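Local structure of cysteine synthase (Fusobacterium nucleatum subsp. nucleatum strain ATCC 25586, 5XEM) at residues A[103-108]-A[113-118]; A[38-41]-A[46-49]. The protein probably makes L-cysteine and acetate from O-acetyl-L-serine and hydrogen sulfide using pyridoxal 5'-phosphate, and also produces hydrogen sulfide. All coordinates share one frame; numbering follows the deposited sequence.

Contact 1: A[103-108]-A[113-118]; sequences ERIQLM and TEVILT
Met108 and Thr113 make the polar, closely fitted end of this contact. The carbonyl oxygen Met108 O takes two donors from a single residue: Thr113 OG1 at 2.8 Å and Thr113 N at 3.2 Å, the latter with an N-H...O angle of 154°. Both come from the same face of the carbonyl plane, the hydroxyl standing well above it. A chi1 of -46° sets OG1 beside its own backbone N, and that is why the two donors can share one acceptor. Next to this grip, Met108 CB packs on Val115 CG2 at 3.9 Å, with Ile94 and Met96 of strand 92-97 and Ile79 of helix 76-88 closing round the buried methionine. The apolar row then runs outward. Ile105 CG2 meets Val115 CG1 at 4.1 Å, and at the looser, solvent-facing side Ile105 CD1 meets CD2 of the exposed Leu117 tip to tip at 3.9 Å. Helix and strand run nearly antiparallel, at 152°, with their axes 8.8 Å apart at closest approach. This is the second half of a beta-alpha-beta crossover: strand 92-97 leads into helix 103-110, which returns to strand 114-118, the edge of the four-stranded parallel sheet in this chain.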
loop_
_atom_site.group_PDB
_atom_site.type_symbol
_atom_site.label_atom_id
_atom_site.label_comp_id
_atom_site.label_asym_id
_atom_site.label_seq_id
_atom_site.Cartn_x
_atom_site.Cartn_y
_atom_site.Cartn_z
ATOM N N GLU A 103 7.813 3.746 -11.790
ATOM C CA GLU A 103 6.853 2.840 -11.158
ATOM C C GLU A 103 5.418 3.155 -11.625
ATOM O O GLU A 103 4.593 2.255 -11.721
ATOM C CB GLU A 103 6.942 2.880 -9.628
ATOM C CG GLU A 103 8.251 2.341 -9.049
ATOM C CD GLU A 103 9.251 3.436 -8.714
ATOM O OE1 GLU A 103 9.484 4.306 -9.579
ATOM O OE2 GLU A 103 9.800 3.419 -7.587
ATOM N N ARG A 104 5.131 4.423 -11.937
ATOM C CA ARG A 104 3.777 4.814 -12.348
ATOM C C ARG A 104 3.320 4.089 -13.627
ATOM O O ARG A 104 2.197 3.601 -13.667
ATOM C CB ARG A 104 3.665 6.343 -12.492
ATOM C CG ARG A 104 3.817 7.127 -11.180
ATOM C CD ARG A 104 3.902 8.620 -11.508
ATOM N NE ARG A 104 3.988 9.581 -10.395
ATOM C CZ ARG A 104 3.081 9.734 -9.425
ATOM N NH1 ARG A 104 2.017 8.927 -9.361
ATOM N NH2 ARG A 104 3.239 10.666 -8.506
ATOM N N ILE A 105 4.175 4.005 -14.654
ATOM C CA ILE A 105 3.810 3.349 -15.920
ATOM C C ILE A 105 3.575 1.862 -15.684
ATOM O O ILE A 105 2.648 1.284 -16.223
ATOM C CB ILE A 105 4.889 3.442 -17.029
ATOM C CG1 ILE A 105 5.202 4.878 -17.450
ATOM C CG2 ILE A 105 4.415 2.761 -18.307
ATOM C CD1 ILE A 105 6.275 4.937 -18.532
ATOM N N GLN A 106 4.442 1.262 -14.872
ATOM C CA GLN A 106 4.326 -0.152 -14.510
ATOM C C GLN A 106 3.070 -0.462 -13.749
ATOM O O GLN A 106 2.433 -1.495 -14.008
ATOM C CB GLN A 106 5.529 -0.584 -13.674
ATOM C CG GLN A 106 6.797 -0.700 -14.491
ATOM C CD GLN A 106 6.698 -1.820 -15.493
ATOM O OE1 GLN A 106 6.278 -1.608 -16.629
ATOM N NE2 GLN A 106 7.051 -3.038 -15.065
ATOM N N LEU A 107 2.737 0.392 -12.787
ATOM C CA LEU A 107 1.565 0.183 -11.966
ATOM C C LEU A 107 0.374 0.232 -12.877
ATOM O O LEU A 107 -0.451 -0.651 -12.830
ATOM C CB LEU A 107 1.431 1.242 -10.857
ATOM C CG LEU A 107 2.320 1.056 -9.630
ATOM C CD1 LEU A 107 2.440 2.359 -8.837
ATOM C CD2 LEU A 107 1.793 -0.071 -8.755
ATOM N N MET A 108 0.301 1.264 -13.727
ATOM C CA MET A 108 -0.847 1.424 -14.602
ATOM C C MET A 108 -1.005 0.277 -15.576
ATOM O O MET A 108 -2.116 -0.247 -15.729
ATOM C CB MET A 108 -0.850 2.784 -15.333
ATOM C CG MET A 108 -1.520 3.851 -14.484
ATOM S SD MET A 108 -1.434 5.456 -15.282
ATOM C CE MET A 108 0.249 5.901 -14.894
ATOM N N THR A 113 -3.909 -0.895 -18.303
ATOM C CA THR A 113 -4.009 0.417 -18.926
ATOM C C THR A 113 -3.121 0.503 -20.153
ATOM O O THR A 113 -2.021 -0.059 -20.166
ATOM C CB THR A 113 -3.583 1.531 -17.952
ATOM O OG1 THR A 113 -4.201 1.321 -16.689
ATOM C CG2 THR A 113 -3.977 2.930 -18.484
ATOM N N GLU A 114 -3.583 1.201 -21.190
ATOM C CA GLU A 114 -2.675 1.655 -22.244
ATOM C C GLU A 114 -2.131 3.036 -21.882
ATOM O O GLU A 114 -2.909 3.960 -21.656
ATOM C CB GLU A 114 -3.381 1.724 -23.599
ATOM C CG GLU A 114 -2.425 2.092 -24.728
ATOM C CD GLU A 114 -3.134 2.415 -26.025
ATOM O OE1 GLU A 114 -4.281 1.964 -26.223
ATOM O OE2 GLU A 114 -2.533 3.117 -26.868
ATOM N N VAL A 115 -0.798 3.175 -21.834
ATOM C CA VAL A 115 -0.137 4.385 -21.341
ATOM C C VAL A 115 0.573 5.055 -22.519
ATOM O O VAL A 115 1.347 4.414 -23.218
ATOM C CB VAL A 115 0.856 4.096 -20.197
ATOM C CG1 VAL A 115 1.572 5.379 -19.744
ATOM C CG2 VAL A 115 0.141 3.447 -19.005
ATOM N N ILE A 116 0.252 6.325 -22.765
ATOM C CA ILE A 116 0.826 7.124 -23.853
ATOM C C ILE A 116 1.590 8.269 -23.189
ATOM O O ILE A 116 1.068 8.920 -22.265
ATOM C CB ILE A 116 -0.282 7.688 -24.752
ATOM C CG1 ILE A 116 -0.961 6.548 -25.508
ATOM C CG2 ILE A 116 0.276 8.721 -25.726
ATOM C CD1 ILE A 116 -2.390 6.815 -25.853
ATOM N N LEU A 117 2.824 8.501 -23.630
ATOM C CA LEU A 117 3.696 9.449 -22.961
ATOM C C LEU A 117 3.865 10.703 -23.791
ATOM O O LEU A 117 3.904 10.627 -25.007
ATOM C CB LEU A 117 5.085 8.849 -22.733
ATOM C CG LEU A 117 5.133 7.568 -21.905
ATOM C CD1 LEU A 117 6.564 7.016 -21.889
ATOM C CD2 LEU A 117 4.628 7.827 -20.495
ATOM N N THR A 118 3.965 11.836 -23.114
ATOM C CA THR A 118 4.330 13.086 -23.757
ATOM C C THR A 118 5.584 13.651 -23.102
ATOM O O THR A 118 5.957 13.292 -21.966
ATOM C CB THR A 118 3.187 14.117 -23.659
ATOM O OG1 THR A 118 2.825 14.280 -22.290
ATOM C CG2 THR A 118 1.978 13.651 -24.461
#

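Contact 2: A[38-41]-A[46-49]. With PLP (pyridoxal-5'-phosphate), chain D.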
loop_
_atom_site.group_PDB
_atom_site.type_symbol
_atom_site.label_atom_id
_atom_site.label_comp_id
_atom_site.label_asym_id
_atom_site.label_seq_id
_atom_site.Cartn_x
_atom_site.Cartn_y
_atom_site.Cartn_z
ATOM N N GLY A 38 -2.604 7.106 1.263
ATOM C CA GLY A 38 -1.911 5.941 0.767
ATOM C C GLY A 38 -2.518 4.618 1.198
ATOM O O GLY A 38 -2.187 3.600 0.633
ATOM N N SER A 39 -3.402 4.634 2.195
ATOM C CA SER A 39 -4.102 3.437 2.635
ATOM C C SER A 39 -5.179 3.009 1.649
ATOM O O SER A 39 -5.650 1.871 1.725
ATOM C CB SER A 39 -4.749 3.652 3.994
ATOM O OG SER A 39 -3.738 3.884 4.970
ATOM N N ASN A 40 -5.602 3.915 0.755
ATOM C CA ASN A 40 -6.511 3.541 -0.328
ATOM C C ASN A 40 -5.932 2.367 -1.144
ATOM O O ASN A 40 -4.705 2.214 -1.234
ATOM C CB ASN A 40 -6.794 4.732 -1.257
ATOM C CG ASN A 40 -7.736 5.755 -0.643
ATOM O OD1 ASN A 40 -7.348 6.901 -0.407
ATOM N ND2 ASN A 40 -8.947 5.350 -0.354
ATOM N N PRO A 41 -6.804 1.530 -1.753
ATOM C CA PRO A 41 -6.290 0.331 -2.463
ATOM C C PRO A 41 -5.391 0.660 -3.672
ATOM O O PRO A 41 -4.439 -0.097 -3.988
ATOM C CB PRO A 41 -7.593 -0.414 -2.868
ATOM C CG PRO A 41 -8.643 0.652 -2.859
ATOM C CD PRO A 41 -8.277 1.525 -1.698
ATOM N N LYS A 46 -6.544 9.699 -5.018
ATOM C CA LYS A 46 -7.194 9.806 -6.334
ATOM C C LYS A 46 -8.159 8.676 -6.603
ATOM O O LYS A 46 -9.098 8.844 -7.401
ATOM C CB LYS A 46 -6.172 9.965 -7.471
ATOM C CG LYS A 46 -5.297 11.205 -7.355
ATOM C CD LYS A 46 -6.124 12.480 -7.236
ATOM C CE LYS A 46 -5.383 13.690 -7.806
ATOM N NZ LYS A 46 -6.249 14.834 -8.209
ATOM N N ASP A 47 -8.031 7.571 -5.853
ATOM C CA ASP A 47 -9.038 6.528 -5.902
ATOM C C ASP A 47 -10.440 7.157 -5.659
ATOM O O ASP A 47 -11.446 6.738 -6.276
ATOM C CB ASP A 47 -8.822 5.516 -4.773
ATOM C CG ASP A 47 -7.698 4.538 -5.008
ATOM O OD1 ASP A 47 -6.917 4.719 -5.973
ATOM O OD2 ASP A 47 -7.597 3.572 -4.192
ATOM N N ARG A 48 -10.527 8.107 -4.722
ATOM C CA ARG A 48 -11.824 8.732 -4.384
ATOM C C ARG A 48 -12.437 9.464 -5.578
ATOM O O ARG A 48 -13.660 9.343 -5.841
ATOM C CB ARG A 48 -11.719 9.730 -3.233
ATOM C CG ARG A 48 -11.309 9.150 -1.906
ATOM C CD ARG A 48 -11.048 10.257 -0.915
ATOM N NE ARG A 48 -10.507 9.807 0.354
ATOM C CZ ARG A 48 -11.197 9.488 1.449
ATOM N NH1 ARG A 48 -12.538 9.465 1.444
ATOM N NH2 ARG A 48 -10.553 9.124 2.532
ATOM N N ILE A 49 -11.607 10.214 -6.303
ATOM C CA ILE A 49 -12.093 10.985 -7.461
ATOM C C ILE A 49 -12.305 10.117 -8.688
ATOM O O ILE A 49 -13.257 10.350 -9.455
ATOM C CB ILE A 49 -11.252 12.273 -7.771
ATOM C CG1 ILE A 49 -9.938 12.026 -8.534
ATOM C CG2 ILE A 49 -11.064 13.090 -6.492
ATOM C CD1 ILE A 49 -9.364 13.320 -9.155
HETATM N N1 PLP D . 0.179 14.665 -4.397
HETATM C C2 PLP D . 0.188 13.678 -5.307
HETATM C C2A PLP D . 1.110 12.473 -5.114
HETATM C C3 PLP D . -0.660 13.721 -6.429
HETATM O O3 PLP D . -0.645 12.703 -7.326
HETATM C C4 PLP D . -1.511 14.807 -6.615
HETATM C C4A PLP D . -2.438 14.896 -7.815
HETATM C C5 PLP D . -1.496 15.816 -5.643
HETATM C C6 PLP D . -0.644 15.705 -4.545
HETATM C C5A PLP D . -2.383 17.039 -5.723
HETATM O O4P PLP D . -3.783 16.665 -5.461
HETATM P P PLP D . -5.042 17.468 -6.098
HETATM O O1P PLP D . -6.244 17.034 -5.463
HETATM O O2P PLP D . -4.951 17.192 -7.518
HETATM O O3P PLP D . -4.695 18.898 -5.875
#
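Asp47 comes up against Asn40 and Pro41 with one side of its carboxylate, and its side chain can be followed outward. CB lies 4.1 Å from Asn40 CB. With chi1 at -77°, CG sits beside the backbone N, and it passes the same Asn40 CB at 3.9 Å. The two side chains run alongside each other but head opposite ways. At the tip, Asp47 OD2 does the touching: it lies 3.3 Å from Asn40 CB and equally close to Pro41 CD. Pro41 N is also near but has no hydrogen to give; the bond to OD2 comes instead from Gly42 N, so the carboxylate holds the turn leading into its own helix.

One residue earlier, Lys46 leaves the helix on the side away from the loop, and its chain extends to the cofactor. Lys46 NZ donates to O2P of the PLP phosphate at 2.8 Å and also to Gln146 OE1. Lys46 is the predicted attachment point of the cofactor, but it is not attached here, where lanthionine forms the Schiff base with PLP. Arg48, bridged to Glu37 and Glu163, faces helix 151-167. The contact thus joins the loop after strand 31-36 to the start of helix 46-60, with Met83 of helix 76-88 packed on both Pro41 and Asp47.

Contact 2 comes first along the chain, and contact 1 opens only after it has closed. Their centres lie about 18 Å apart and their nearest atoms about 8 Å, so they do not touch. Contact 2 follows strand 31-36 of the six-stranded mixed sheet, whereas contact 1 belongs to the four-stranded parallel sheet. Helix 76-88 lies between them in sequence and packs against both contacts. Asn76, at the start of that helix, hydrogen-bonds PLP, touches Lys46 and is weakly bonded by Arg104. The cofactor site is therefore linked directly to contact 2 and through this helix to contact 1.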